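Long-range contacts in glia-derived nexin (Homo sapiens, PDB 4DY0), which inhibits serine proteases including thrombin, trypsin and urokinase as a serpin, binds heparin, and promotes neurite extension by blocking thrombin: residues 46-51 against 65-70; 71-76 against 113-118; 78-83 against 367-372. All blocks are in the same frame, centred on the assembly; numbering follows the deposited sequence.

Contact 1 (46-51 against 65-70); sequences LQLGAD and GVNGVG
Gln-47 and Val-66 mark the closest backbone approach, their CA atoms 6.9 Å apart, where the end of helix 36-47 faces the loop between helices 52-62 and 70-81. At that separation the backbones do not bond directly, and the carboxamide of Gln-47 spans the gap. Its OE1 accepts the backbone N-H of Val-66, with OE1 to N at 2.7 Å. An N-H...O angle of 168° makes this bond nearly straight, although the donor stands 27° out of the carboxamide plane. On the other arm, NE2 is hydrogen-bonded to the carbonyl of Tyr-64. Both polar ends of the amide are therefore used, which fixes its rotation and distinguishes oxygen from nitrogen.

Apolar contacts lie beside this bond. CG1 of Val-66 lies anti to its backbone N (chi1 176°), which leaves CG2 beside that N and close to the accepting oxygen: Val-66 CG2 to Gln-47 OE1 is 3.5 Å. The side chains of Gln-47 and Val-66 lie alongside one another, pointing opposite ways. Leu-48 crosses Val-66 at about a right angle, its CD1 directed at CG1 of the valine. The 3.4 Å between Leu-48 CD1 and Val-66 CG1 is short for methyl groups and, because Leu-48 has poorly staggered torsions, is doubtful in detail. The carbonyl O of Val-66 accepts from the N of Val-69, itself the N-cap residue of helix 70-81. A glutamine carboxamide bonded at both ends to loop backbone thus ties the loop between helices 52-62 and 70-81 to helix 36-47, in the helical part of the serpin fold.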
loop_
_atom_site.group_PDB
_atom_site.type_symbol
_atom_site.label_atom_id
_atom_site.label_comp_id
_atom_site.label_asym_id
_atom_site.label_seq_id
_atom_site.Cartn_x
_atom_site.Cartn_y
_atom_site.Cartn_z
ATOM N N LEU A 46 12.569 7.895 7.445
ATOM C CA LEU A 46 12.699 9.288 7.870
ATOM C C LEU A 46 13.065 9.426 9.349
ATOM O O LEU A 46 13.710 10.393 9.744
ATOM C CB LEU A 46 11.406 10.058 7.589
ATOM C CG LEU A 46 11.065 10.298 6.120
ATOM C CD1 LEU A 46 9.743 11.019 5.997
ATOM C CD2 LEU A 46 12.164 11.096 5.453
ATOM N N GLN A 47 12.647 8.470 10.172
ATOM C CA GLN A 47 12.949 8.554 11.593
ATOM C C GLN A 47 14.455 8.418 11.826
ATOM O O GLN A 47 15.008 9.011 12.750
ATOM C CB GLN A 47 12.188 7.492 12.380
ATOM C CG GLN A 47 11.776 7.962 13.761
ATOM C CD GLN A 47 11.472 6.818 14.704
ATOM O OE1 GLN A 47 12.381 6.173 15.226
ATOM N NE2 GLN A 47 10.186 6.568 14.939
ATOM N N LEU A 48 15.104 7.638 10.967
ATOM C CA LEU A 48 16.545 7.432 11.018
ATOM C C LEU A 48 17.335 8.735 10.932
ATOM O O LEU A 48 18.455 8.818 11.435
ATOM C CB LEU A 48 16.972 6.505 9.877
ATOM C CG LEU A 48 17.303 5.033 10.160
ATOM C CD1 LEU A 48 16.724 4.535 11.474
ATOM C CD2 LEU A 48 16.848 4.163 8.990
ATOM N N GLY A 49 16.760 9.749 10.290
ATOM C CA GLY A 49 17.480 10.994 10.048
ATOM C C GLY A 49 16.986 12.174 10.859
ATOM O O GLY A 49 17.642 13.215 10.915
ATOM N N ALA A 50 15.827 12.013 11.491
ATOM C CA ALA A 50 15.196 13.103 12.239
ATOM C C ALA A 50 15.834 13.338 13.607
ATOM O O ALA A 50 16.511 12.467 14.153
ATOM C CB ALA A 50 13.697 12.844 12.399
ATOM N N ASP A 51 15.596 14.523 14.154
ATOM C CA ASP A 51 16.035 14.863 15.500
ATOM C C ASP A 51 15.048 15.869 16.094
ATOM O O ASP A 51 14.162 16.358 15.392
ATOM C CB ASP A 51 17.454 15.439 15.466
ATOM C CG ASP A 51 18.135 15.416 16.826
ATOM O OD1 ASP A 51 17.618 14.748 17.751
ATOM O OD2 ASP A 51 19.192 16.065 16.968
ATOM N N GLY A 65 10.300 3.689 18.294
ATOM C CA GLY A 65 11.532 4.217 17.720
ATOM C C GLY A 65 12.246 3.140 16.927
ATOM O O GLY A 65 12.275 1.977 17.335
ATOM N N VAL A 66 12.817 3.518 15.788
ATOM C CA VAL A 66 13.521 2.558 14.948
ATOM C C VAL A 66 14.742 1.986 15.666
ATOM O O VAL A 66 14.996 0.784 15.603
ATOM C CB VAL A 66 13.945 3.172 13.607
ATOM C CG1 VAL A 66 14.759 2.169 12.807
ATOM C CG2 VAL A 66 12.723 3.605 12.824
ATOM N N ASN A 67 15.493 2.851 16.343
ATOM C CA ASN A 67 16.615 2.411 17.168
ATOM C C ASN A 67 16.119 1.492 18.273
ATOM O O ASN A 67 15.372 1.921 19.149
ATOM C CB ASN A 67 17.332 3.607 17.799
ATOM C CG ASN A 67 18.210 4.355 16.816
ATOM O OD1 ASN A 67 18.150 4.130 15.609
ATOM N ND2 ASN A 67 19.033 5.260 17.335
ATOM N N GLY A 68 16.527 0.230 18.233
ATOM C CA GLY A 68 16.105 -0.719 19.253
ATOM C C GLY A 68 14.949 -1.593 18.812
ATOM O O GLY A 68 14.456 -2.421 19.575
ATOM N N VAL A 69 14.508 -1.406 17.575
ATOM C CA VAL A 69 13.523 -2.300 16.982
ATOM C C VAL A 69 13.932 -2.626 15.550
ATOM O O VAL A 69 13.329 -3.473 14.897
ATOM C CB VAL A 69 12.103 -1.697 17.030
ATOM C CG1 VAL A 69 11.210 -2.343 15.989
ATOM C CG2 VAL A 69 11.510 -1.864 18.420
ATOM N N GLY A 70 14.983 -1.959 15.084
ATOM C CA GLY A 70 15.473 -2.128 13.717
ATOM C C GLY A 70 15.587 -3.568 13.250
ATOM O O GLY A 70 15.094 -3.918 12.177
#

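Contact 2 (71-76 against 113-118); sequences KILKKI and DVFQCE. With SGN (2-deoxy-6-O-sulfo-2-(sulfoamino)-alpha-D-glucopyranose), chain C.
Lys-74 NZ and Asp-113 OD2, 2.9 Å apart, form a salt bridge between helix 70-81 and the end of helix 105-115. The hydrogen bond within it is weak, and the geometry indicates why: OD2 is nearly as close to Lys-74 CE, at 3.1 Å, as to NZ, so it sits beside the CE-NZ bond instead of beyond its end. The side chains cross at about a right angle. With CG anti to the backbone N (chi1 -175°) and the rest of the chain extended, Lys-74 passes over the backbone of Asp-113, its CG 3.3 Å from Asp-113 O.

Next to the charged pair the helices are near one another, the CA atoms of Lys-74 and Val-114 being 4.4 Å apart. Val-114 O is bonded by Asn-77 ND2 from the next turn of helix 70-81, a further polar link between the same elements. Apolar groups fill the inner side, where Leu-73 CB meets Val-114 CG1 at 3.8 Å. That same CG1 stands over the centre of the Phe-115 ring, 3.5 Å above its plane, while Leu-73 CD2 approaches Phe-115 CZ obliquely.

Outward, the aliphatic part of Lys-74 borders the bound heparin: Lys-74 CD is 3.4 Å from O1S of the sulfoamino sugar SGN, and the neighbouring sulfated iduronate also touches this residue. The sulfamate of SGN lies beside the methylenes, while NZ pairs with Asp-113. This implies that the carboxylate probably offsets part of the charge of Lys-74 and may steady its end, on the helix that binds heparin in several serpins.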
loop_
_atom_site.group_PDB
_atom_site.type_symbol
_atom_site.label_atom_id
_atom_site.label_comp_id
_atom_site.label_asym_id
_atom_site.label_seq_id
_atom_site.Cartn_x
_atom_site.Cartn_y
_atom_site.Cartn_z
ATOM N N LYS A 71 16.242 -4.403 14.052
ATOM C CA LYS A 71 16.415 -5.816 13.716
ATOM C C LYS A 71 15.077 -6.503 13.437
ATOM O O LYS A 71 14.962 -7.299 12.504
ATOM C CB LYS A 71 17.177 -6.550 14.828
ATOM N N ILE A 72 14.067 -6.186 14.243
ATOM C CA ILE A 72 12.727 -6.733 14.043
ATOM C C ILE A 72 12.106 -6.199 12.751
ATOM O O ILE A 72 11.612 -6.965 11.924
ATOM C CB ILE A 72 11.801 -6.420 15.234
ATOM C CG1 ILE A 72 12.451 -6.876 16.546
ATOM C CG2 ILE A 72 10.456 -7.094 15.055
ATOM C CD1 ILE A 72 11.559 -6.717 17.764
ATOM N N LEU A 73 12.137 -4.883 12.584
ATOM C CA LEU A 73 11.676 -4.257 11.350
ATOM C C LEU A 73 12.334 -4.911 10.144
ATOM O O LEU A 73 11.670 -5.233 9.158
ATOM C CB LEU A 73 12.009 -2.767 11.360
ATOM C CG LEU A 73 10.941 -1.773 11.815
ATOM C CD1 LEU A 73 9.847 -2.447 12.623
ATOM C CD2 LEU A 73 11.582 -0.616 12.583
ATOM N N LYS A 74 13.645 -5.101 10.231
ATOM C CA LYS A 74 14.412 -5.691 9.142
ATOM C C LYS A 74 13.935 -7.106 8.828
ATOM O O LYS A 74 13.713 -7.450 7.667
ATOM C CB LYS A 74 15.903 -5.707 9.492
ATOM C CG LYS A 74 16.792 -6.193 8.368
ATOM C CD LYS A 74 18.213 -6.408 8.844
ATOM C CE LYS A 74 19.055 -7.056 7.758
ATOM N NZ LYS A 74 20.351 -7.546 8.295
ATOM N N LYS A 75 13.782 -7.921 9.869
ATOM C CA LYS A 75 13.340 -9.304 9.713
ATOM C C LYS A 75 11.988 -9.361 9.007
ATOM O O LYS A 75 11.765 -10.196 8.126
ATOM C CB LYS A 75 13.258 -9.995 11.079
ATOM C CG LYS A 75 13.194 -11.516 11.021
ATOM N N ILE A 76 11.089 -8.461 9.393
ATOM C CA ILE A 76 9.769 -8.396 8.781
ATOM C C ILE A 76 9.870 -7.998 7.311
ATOM O O ILE A 76 9.259 -8.627 6.442
ATOM C CB ILE A 76 8.847 -7.410 9.533
ATOM C CG1 ILE A 76 8.569 -7.923 10.945
ATOM C CG2 ILE A 76 7.549 -7.199 8.769
ATOM C CD1 ILE A 76 7.791 -6.960 11.800
ATOM N N ASP A 113 20.188 -1.355 5.352
ATOM C CA ASP A 113 20.066 -2.562 6.161
ATOM C C ASP A 113 18.619 -2.858 6.564
ATOM O O ASP A 113 18.103 -3.944 6.309
ATOM C CB ASP A 113 20.950 -2.446 7.406
ATOM C CG ASP A 113 20.971 -3.719 8.231
ATOM O OD1 ASP A 113 20.806 -3.626 9.468
ATOM O OD2 ASP A 113 21.153 -4.811 7.646
ATOM N N VAL A 114 17.963 -1.883 7.185
ATOM C CA VAL A 114 16.643 -2.104 7.770
ATOM C C VAL A 114 15.476 -2.021 6.782
ATOM O O VAL A 114 14.528 -2.800 6.876
ATOM C CB VAL A 114 16.378 -1.135 8.938
ATOM C CG1 VAL A 114 14.948 -1.286 9.442
ATOM C CG2 VAL A 114 17.377 -1.365 10.058
ATOM N N PHE A 115 15.542 -1.077 5.846
ATOM C CA PHE A 115 14.400 -0.792 4.974
ATOM C C PHE A 115 14.675 -1.037 3.493
ATOM O O PHE A 115 13.856 -0.683 2.640
ATOM C CB PHE A 115 13.915 0.652 5.171
ATOM C CG PHE A 115 13.471 0.958 6.574
ATOM C CD1 PHE A 115 12.296 0.419 7.077
ATOM C CD2 PHE A 115 14.225 1.786 7.388
ATOM C CE1 PHE A 115 11.883 0.695 8.367
ATOM C CE2 PHE A 115 13.818 2.070 8.683
ATOM C CZ PHE A 115 12.645 1.523 9.173
ATOM N N GLN A 116 15.817 -1.652 3.190
ATOM C CA GLN A 116 16.244 -1.828 1.803
ATOM C C GLN A 116 16.000 -0.529 1.051
ATOM O O GLN A 116 15.469 -0.522 -0.058
ATOM C CB GLN A 116 15.501 -2.987 1.131
ATOM C CG GLN A 116 15.508 -4.282 1.924
ATOM C CD GLN A 116 14.602 -4.225 3.144
ATOM O OE1 GLN A 116 14.876 -4.857 4.165
ATOM N NE2 GLN A 116 13.517 -3.460 3.043
ATOM N N CYS A 117 16.384 0.574 1.683
ATOM C CA CYS A 117 16.182 1.898 1.126
ATOM C C CYS A 117 17.503 2.471 0.642
ATOM O O CYS A 117 18.502 2.465 1.364
ATOM C CB CYS A 117 15.578 2.824 2.181
ATOM S SG CYS A 117 15.325 4.528 1.629
ATOM N N GLU A 118 17.506 2.966 -0.587
ATOM C CA GLU A 118 18.698 3.568 -1.148
ATOM C C GLU A 118 18.647 5.071 -0.972
ATOM O O GLU A 118 17.649 5.711 -1.293
ATOM C CB GLU A 118 18.827 3.220 -2.629
ATOM C CG GLU A 118 18.803 1.732 -2.918
ATOM C CD GLU A 118 19.641 1.370 -4.124
ATOM O OE1 GLU A 118 19.726 0.167 -4.451
ATOM O OE2 GLU A 118 20.224 2.290 -4.736
HETATM C C1 SGN C . 20.527 -13.249 9.636
HETATM C C2 SGN C . 19.793 -12.194 10.461
HETATM C C3 SGN C . 20.674 -11.698 11.617
HETATM C C4 SGN C . 22.089 -11.365 11.132
HETATM C C5 SGN C . 22.649 -12.509 10.293
HETATM C C6 SGN C . 24.010 -12.950 10.845
HETATM N N2 SGN C . 19.347 -11.076 9.613
HETATM O O3 SGN C . 20.736 -12.704 12.644
HETATM O O5 SGN C . 21.737 -13.617 10.312
HETATM O O6 SGN C . 23.954 -14.336 11.211
HETATM S S1 SGN C . 17.701 -10.923 9.684
HETATM O O1S SGN C . 17.333 -9.457 9.927
HETATM O O2S SGN C . 17.077 -11.388 8.365
HETATM O O3S SGN C . 17.157 -11.780 10.831
HETATM S S2 SGN C . 24.518 -15.429 10.293
HETATM O O4S SGN C . 25.231 -16.486 11.137
HETATM O O5S SGN C . 23.377 -16.093 9.517
HETATM O O6S SGN C . 25.514 -14.814 9.307
#

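Contact 3 (78-83 against 367-372); sequences KAIVSK and TGAVLF
Ala-79, near the end of helix 70-81, presents its CB to the methyl of Thr-367, a loose contact with Ala-79 CB to Thr-367 CG2 at 4.4 Å. One residue on, Ile-80 gives the largest share of the interface, using both of its branches. Its chi1 of -67° sets CG1 anti to the carbonyl carbon, which leaves CG2 anti to the backbone N, where it rests against Leu-371, with Ile-80 CG2 to Leu-371 CD2 at 3.5 Å. The other branch, extended through chi2 of 171°, brings CD1 to the methyl of Ala-369, Ile-80 CD1 to Ala-369 CB being 3.7 Å. Leu-371 CD2 touches both branches, as its distance of 3.8 Å to Ile-80 CD1 confirms.

The opposing surface belongs to the serpin β-structure, where strand 369-376 pairs antiparallel with strand 358-364. An ST turn leads into it: Thr-367 OG1 accepts from Ala-369 N at 3.2 Å and is also hydrogen-bonded to His-364. Further along, Leu-371 and Phe-372 both face Ile-362 in a classic β bulge. An alanine in place of Ile-80 would probably open a gap between helix and strand, leaving the Ala-369 methyl and Leu-371 CD2 without their partners across it. His-37, on helix 36-47, borders Ile-80 and Ala-369 alike. After Ile-80 the helix gives way at Ser-82, where Asn-85 ND2 bonds the carbonyls of both Ala-79 and Ser-82.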
loop_
_atom_site.group_PDB
_atom_site.type_symbol
_atom_site.label_atom_id
_atom_site.label_comp_id
_atom_site.label_asym_id
_atom_site.label_seq_id
_atom_site.Cartn_x
_atom_site.Cartn_y
_atom_site.Cartn_z
ATOM N N LYS A 78 12.436 -8.205 5.129
ATOM C CA LYS A 78 13.046 -9.221 4.276
ATOM C C LYS A 78 12.111 -10.411 4.099
ATOM O O LYS A 78 12.099 -11.049 3.050
ATOM C CB LYS A 78 14.403 -9.675 4.833
ATOM C CG LYS A 78 15.514 -8.635 4.686
ATOM C CD LYS A 78 16.899 -9.244 4.906
ATOM N N ALA A 79 11.319 -10.696 5.128
ATOM C CA ALA A 79 10.377 -11.809 5.087
ATOM C C ALA A 79 9.231 -11.549 4.099
ATOM O O ALA A 79 8.672 -12.482 3.521
ATOM C CB ALA A 79 9.833 -12.093 6.490
ATOM N N ILE A 80 8.890 -10.280 3.903
ATOM C CA ILE A 80 7.841 -9.913 2.953
ATOM C C ILE A 80 8.306 -10.067 1.510
ATOM O O ILE A 80 7.552 -10.522 0.651
ATOM C CB ILE A 80 7.384 -8.468 3.152
ATOM C CG1 ILE A 80 6.679 -8.314 4.498
ATOM C CG2 ILE A 80 6.462 -8.043 2.024
ATOM C CD1 ILE A 80 6.385 -6.882 4.856
ATOM N N VAL A 81 9.552 -9.688 1.246
ATOM C CA VAL A 81 10.079 -9.713 -0.112
ATOM C C VAL A 81 10.776 -11.031 -0.446
ATOM O O VAL A 81 11.153 -11.266 -1.593
ATOM C CB VAL A 81 11.059 -8.550 -0.351
ATOM C CG1 VAL A 81 11.665 -8.644 -1.746
ATOM C CG2 VAL A 81 10.350 -7.216 -0.162
ATOM N N SER A 82 10.936 -11.888 0.557
ATOM C CA SER A 82 11.657 -13.149 0.395
ATOM C C SER A 82 11.146 -13.990 -0.776
ATOM O O SER A 82 9.939 -14.075 -1.011
ATOM C CB SER A 82 11.584 -13.963 1.687
ATOM O OG SER A 82 12.049 -15.285 1.486
ATOM N N LYS A 83 12.076 -14.609 -1.501
ATOM C CA LYS A 83 11.738 -15.521 -2.594
ATOM C C LYS A 83 10.986 -16.729 -2.048
ATOM O O LYS A 83 10.280 -17.421 -2.779
ATOM C CB LYS A 83 13.007 -15.981 -3.323
ATOM N N THR A 367 3.449 -12.425 8.847
ATOM C CA THR A 367 3.796 -11.231 9.610
ATOM C C THR A 367 2.571 -10.390 9.947
ATOM O O THR A 367 2.603 -9.572 10.865
ATOM C CB THR A 367 4.784 -10.340 8.844
ATOM O OG1 THR A 367 4.184 -9.917 7.615
ATOM C CG2 THR A 367 6.058 -11.094 8.549
ATOM N N GLY A 368 1.496 -10.589 9.194
ATOM C CA GLY A 368 0.305 -9.764 9.342
ATOM C C GLY A 368 0.407 -8.450 8.583
ATOM O O GLY A 368 -0.495 -7.622 8.649
ATOM N N ALA A 369 1.501 -8.253 7.853
ATOM C CA ALA A 369 1.710 -6.998 7.134
ATOM C C ALA A 369 0.664 -6.802 6.050
ATOM O O ALA A 369 0.372 -7.720 5.287
ATOM C CB ALA A 369 3.104 -6.945 6.537
ATOM N N VAL A 370 0.100 -5.600 5.986
ATOM C CA VAL A 370 -0.839 -5.255 4.926
ATOM C C VAL A 370 -0.077 -4.568 3.805
ATOM O O VAL A 370 0.217 -3.376 3.881
ATOM C CB VAL A 370 -1.960 -4.329 5.435
ATOM C CG1 VAL A 370 -2.990 -4.091 4.342
ATOM C CG2 VAL A 370 -2.620 -4.934 6.671
ATOM N N LEU A 371 0.252 -5.331 2.768
ATOM C CA LEU A 371 1.079 -4.838 1.673
ATOM C C LEU A 371 0.311 -3.893 0.750
ATOM O O LEU A 371 0.873 -2.929 0.234
ATOM C CB LEU A 371 1.648 -6.014 0.878
ATOM C CG LEU A 371 2.224 -7.140 1.745
ATOM C CD1 LEU A 371 2.722 -8.297 0.894
ATOM C CD2 LEU A 371 3.333 -6.615 2.639
ATOM N N PHE A 372 -0.972 -4.178 0.544
ATOM C CA PHE A 372 -1.815 -3.355 -0.314
ATOM C C PHE A 372 -3.149 -3.093 0.352
ATOM O O PHE A 372 -3.705 -3.965 1.030
ATOM C CB PHE A 372 -2.111 -4.060 -1.639
ATOM C CG PHE A 372 -0.987 -4.021 -2.630
ATOM C CD1 PHE A 372 0.091 -4.887 -2.517
ATOM C CD2 PHE A 372 -1.030 -3.152 -3.706
ATOM C CE1 PHE A 372 1.115 -4.868 -3.447
ATOM C CE2 PHE A 372 -0.005 -3.129 -4.639
ATOM C CZ PHE A 372 1.069 -3.988 -4.507
#

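Helix 70-81 unites the three contacts: contact 1 holds the loop leading into it, contact 2 grips its first half and contact 3 seats its end on the β-structure. Their centres lie progressively nearer the centre of the chain, about 21, 17 and 11 Å away. Contacts 1 and 2 are partly buried and mix polar bonds with apolar packing, the first through a neutral amide, the second through a charged pair beside heparin; contact 3 is buried and apolar across its interface. Contacts 1 and 2 share a small hydrophobic cluster, with Leu-48 CD2 3.7 Å from Phe-115 CE2. Contacts 2 and 3 adjoin through Ile-76 and Thr-367, whereas contacts 1 and 3 do not touch.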